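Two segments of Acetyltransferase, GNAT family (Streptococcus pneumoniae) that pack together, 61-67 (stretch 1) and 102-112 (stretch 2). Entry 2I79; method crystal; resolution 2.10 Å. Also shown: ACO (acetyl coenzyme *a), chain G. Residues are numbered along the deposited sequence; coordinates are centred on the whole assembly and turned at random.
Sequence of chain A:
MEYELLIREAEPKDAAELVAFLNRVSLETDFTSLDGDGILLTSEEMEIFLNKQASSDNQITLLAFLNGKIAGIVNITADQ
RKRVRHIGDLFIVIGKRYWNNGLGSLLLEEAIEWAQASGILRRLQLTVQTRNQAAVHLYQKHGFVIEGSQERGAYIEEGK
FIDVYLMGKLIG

Stretch 1, residues 61-67: TLLAFLN
Stretch 2 (102-112) GLGSLLLEEAI

Residues 61-66 form a β-strand that begins earlier in the chain; N67 leaves it with phi/psi 50/44. Residues 103-112 are helical, with G102 at the N-cap, and the helix continues beyond I112. The helix packs on the strand in a roughly antiparallel sense. Their N-to-C directions differ by 149°, and the axes approach to 9.6 Å. In register, L62 CA lies 7.4 Å from A111 CA, and A64 CA lies 7.5 Å from L107 CA.

Strand torsions run from -100 to -124 in phi and 120 to 144 in psi, so side chains alternate. L62, A64 and L66 point toward the helix. L63 and F65 point away. Helix torsions stay near -64/-44, and i to i-4 hydrogen bonds run from L106 N to G102 O (3.2 Å) through I112 N to L108 O (3.0 Å). L103, L107 and E110 point toward the strand and A111 sideways.

No hydrogen bond crosses the contact. It is held by apolar packing, with 284 Å² buried over both sides. A64, L103 and L107 are buried. L62 and L66 stay partly exposed, though L62 has the largest covered area, 70 Å². A64 is the low point of the strand's face. Its short side chain leaves room for two leucines one helical turn apart. A64 CB meets L103 CD1 at 3.7 Å and L107 CD2 at 3.9 Å. L103 is t, p (chi1 -176°, chi2 55°). L107 lies between wells (-117°, 19°), and its CD1 reaches L63 C at 4.4 Å.

L62 is the bump near the start of its stretch. It is m, t (-68°, 176°). Its CD1 lies 3.8 Å from E110 CB and 3.9 Å from A111 N. A111 CB points sideways, 4.5 Å from L62 CD1. E110 gives its aliphatic base to the contact while its end leads away (chi1 -77°, chi2 -44°, chi3 -49°). This suits a charged residue at an apolar edge. L66, off-rotamer at -137° and 34°, makes a looser contact, with L66 CD2 4.5 Å from L103 CD2.

The start of the helix also binds acetyl coenzyme A. G102 N donates to ACO O1A at 3.0 Å, G104 N to ACO O5A at 2.8 Å, and S105 N and OG (chi1 -74°, m) to ACO O2A at 2.9 and 3.0 Å. G102 has phi/psi 95/-1, where a side chain would jam against the preceding carbonyl. At G104 an ideal CB would lie 2.4 Å from ACO O6A, so glycine leaves space for that oxygen.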

# COMPACT_ATOMS: atom_id res chain seq x y z
N THR A 61 3.60 14.03 9.12
CA THR A 61 4.73 14.44 8.31
C THR A 61 5.60 15.38 9.14
O THR A 61 5.14 16.42 9.59
CB THR A 61 4.31 15.16 7.03
OG1 THR A 61 3.51 14.30 6.25
CG2 THR A 61 5.54 15.60 6.19
N LEU A 62 6.86 14.98 9.34
CA LEU A 62 7.87 15.76 10.05
C LEU A 62 8.93 16.26 9.09
O LEU A 62 9.40 15.52 8.23
CB LEU A 62 8.56 14.92 11.12
CG LEU A 62 7.76 14.46 12.36
CD1 LEU A 62 8.64 13.55 13.23
CD2 LEU A 62 7.24 15.61 13.18
N LEU A 63 9.32 17.52 9.27
CA LEU A 63 10.31 18.17 8.44
C LEU A 63 11.58 18.52 9.24
O LEU A 63 11.50 18.90 10.41
CB LEU A 63 9.70 19.45 7.87
CG LEU A 63 8.40 19.38 7.06
CD1 LEU A 63 7.98 20.76 6.59
CD2 LEU A 63 8.52 18.42 5.89
N ALA A 64 12.73 18.42 8.59
CA ALA A 64 13.99 18.95 9.12
C ALA A 64 14.42 20.11 8.25
O ALA A 64 14.57 19.96 7.05
CB ALA A 64 15.07 17.87 9.13
N PHE A 65 14.57 21.29 8.86
CA PHE A 65 15.16 22.45 8.22
C PHE A 65 16.62 22.57 8.67
O PHE A 65 16.92 22.59 9.87
CB PHE A 65 14.41 23.74 8.59
CG PHE A 65 12.96 23.74 8.17
CD1 PHE A 65 12.57 24.37 7.00
CD2 PHE A 65 11.99 23.10 8.94
CE1 PHE A 65 11.23 24.39 6.62
CE2 PHE A 65 10.67 23.08 8.58
CZ PHE A 65 10.27 23.72 7.42
N LEU A 66 17.52 22.62 7.69
CA LEU A 66 18.92 22.92 7.91
C LEU A 66 19.18 24.28 7.31
O LEU A 66 18.92 24.50 6.11
CB LEU A 66 19.78 21.88 7.23
CG LEU A 66 21.00 21.30 7.91
CD1 LEU A 66 20.88 21.14 9.46
CD2 LEU A 66 21.21 19.95 7.20
N ASN A 67 19.67 25.19 8.15
CA ASN A 67 19.89 26.57 7.74
C ASN A 67 18.67 27.21 7.05
O ASN A 67 18.81 27.89 6.03
CB ASN A 67 21.17 26.62 6.90
CG ASN A 67 22.36 26.07 7.66
OD1 ASN A 67 23.16 25.28 7.15
ND2 ASN A 67 22.44 26.44 8.92
N GLY A 102 23.87 11.98 10.35
CA GLY A 102 22.94 11.67 11.44
C GLY A 102 21.51 12.20 11.26
O GLY A 102 20.67 11.97 12.09
N LEU A 103 21.22 12.89 10.17
CA LEU A 103 19.90 13.53 10.05
C LEU A 103 18.77 12.50 9.88
O LEU A 103 17.72 12.59 10.55
CB LEU A 103 19.88 14.56 8.91
CG LEU A 103 18.56 15.34 8.81
CD1 LEU A 103 18.15 16.04 10.13
CD2 LEU A 103 18.66 16.32 7.64
N GLY A 104 18.99 11.52 9.01
CA GLY A 104 18.09 10.38 8.84
C GLY A 104 17.71 9.71 10.15
O GLY A 104 16.55 9.42 10.38
N SER A 105 18.70 9.46 11.02
CA SER A 105 18.46 8.85 12.34
C SER A 105 17.63 9.71 13.26
O SER A 105 16.76 9.20 13.94
CB SER A 105 19.78 8.56 13.07
OG SER A 105 20.40 7.46 12.49
N LEU A 106 17.95 10.98 13.34
CA LEU A 106 17.20 11.91 14.18
C LEU A 106 15.70 11.94 13.81
O LEU A 106 14.82 11.91 14.68
CB LEU A 106 17.79 13.30 13.99
CG LEU A 106 17.96 14.25 15.18
CD1 LEU A 106 18.37 13.53 16.48
CD2 LEU A 106 19.02 15.31 14.73
N LEU A 107 15.44 11.99 12.51
CA LEU A 107 14.08 12.03 11.96
C LEU A 107 13.36 10.70 12.20
O LEU A 107 12.21 10.67 12.65
CB LEU A 107 14.13 12.34 10.46
CG LEU A 107 13.52 13.59 9.80
CD1 LEU A 107 13.22 14.77 10.75
CD2 LEU A 107 14.42 14.01 8.63
N LEU A 108 14.04 9.59 11.90
CA LEU A 108 13.48 8.26 12.17
C LEU A 108 13.11 8.13 13.64
O LEU A 108 12.04 7.61 13.96
CB LEU A 108 14.45 7.12 11.80
CG LEU A 108 13.84 5.86 11.18
CD1 LEU A 108 14.62 4.69 11.54
CD2 LEU A 108 12.32 5.63 11.50
N GLU A 109 13.98 8.58 14.54
CA GLU A 109 13.70 8.42 15.97
C GLU A 109 12.55 9.29 16.42
O GLU A 109 11.76 8.88 17.27
CB GLU A 109 14.90 8.72 16.86
CG GLU A 109 15.29 7.53 17.83
CD GLU A 109 14.14 6.54 18.18
OE1 GLU A 109 14.35 5.33 17.94
OE2 GLU A 109 13.04 6.96 18.69
N GLU A 110 12.46 10.49 15.87
CA GLU A 110 11.34 11.37 16.20
C GLU A 110 10.01 10.77 15.73
O GLU A 110 8.97 10.87 16.42
CB GLU A 110 11.53 12.76 15.63
CG GLU A 110 12.52 13.62 16.40
CD GLU A 110 12.34 13.54 17.92
OE1 GLU A 110 11.19 13.70 18.39
OE2 GLU A 110 13.34 13.30 18.63
N ALA A 111 10.05 10.17 14.54
CA ALA A 111 8.86 9.55 13.97
C ALA A 111 8.44 8.39 14.86
O ALA A 111 7.26 8.24 15.16
CB ALA A 111 9.14 9.09 12.53
N ILE A 112 9.40 7.56 15.28
CA ILE A 112 9.11 6.40 16.13
C ILE A 112 8.52 6.82 17.49
O ILE A 112 7.59 6.19 18.00
CB ILE A 112 10.38 5.54 16.36
CG1 ILE A 112 10.83 4.86 15.05
CG2 ILE A 112 10.13 4.50 17.47
CD1 ILE A 112 12.31 4.30 15.09
N1A ACO G . 26.02 0.64 3.41
C2A ACO G . 25.78 0.56 4.74
N3A ACO G . 25.66 1.65 5.52
C4A ACO G . 25.77 2.89 5.01
C5A ACO G . 26.01 3.06 3.58
C6A ACO G . 26.13 1.84 2.78
N6A ACO G . 26.35 1.92 1.45
N7A ACO G . 26.08 4.38 3.35
C8A ACO G . 25.89 4.99 4.56
N9A ACO G . 25.71 4.10 5.55
C1B ACO G . 25.45 4.26 7.00
C2B ACO G . 26.18 5.35 7.77
O2B ACO G . 27.45 4.92 8.24
C3B ACO G . 25.22 5.56 8.92
O3B ACO G . 25.26 4.52 9.88
P3B ACO G . 25.90 4.67 11.34
O7A ACO G . 27.35 4.66 10.87
O8A ACO G . 25.46 3.47 12.15
O9A ACO G . 25.38 5.95 11.93
C4B ACO G . 23.86 5.39 8.27
O4B ACO G . 24.05 4.50 7.18
C5B ACO G . 23.31 6.74 7.83
O5B ACO G . 22.65 7.28 8.98
P1A ACO G . 22.20 8.83 8.95
O1A ACO G . 23.35 9.69 8.49
O2A ACO G . 21.50 9.07 10.26
O3A ACO G . 21.19 8.79 7.68
P2A ACO G . 21.13 9.80 6.39
O4A ACO G . 22.23 9.59 5.35
O5A ACO G . 20.89 11.17 6.98
O6A ACO G . 19.74 9.19 5.79
CBP ACO G . 18.79 7.85 3.97
CCP ACO G . 19.71 7.90 5.18
CDP ACO G . 18.74 6.40 3.48
CEP ACO G . 17.41 8.37 4.39
CAP ACO G . 19.36 8.75 2.86
OAP ACO G . 20.62 8.23 2.36
C9P ACO G . 18.37 8.93 1.73
O9P ACO G . 17.50 9.78 1.81
N8P ACO G . 18.51 8.15 0.66
C7P ACO G . 17.67 8.22 -0.54
C6P ACO G . 16.19 7.92 -0.29
C5P ACO G . 16.01 6.60 0.39
O5P ACO G . 16.53 5.61 -0.08
N4P ACO G . 15.28 6.58 1.50
C3P ACO G . 15.00 5.38 2.27
C2P ACO G . 14.01 4.44 1.59
S1P ACO G . 12.44 5.24 1.47
C ACO G . 11.44 4.82 2.69
O ACO G . 11.84 5.22 3.76
CH3 ACO G . 10.19 4.01 2.40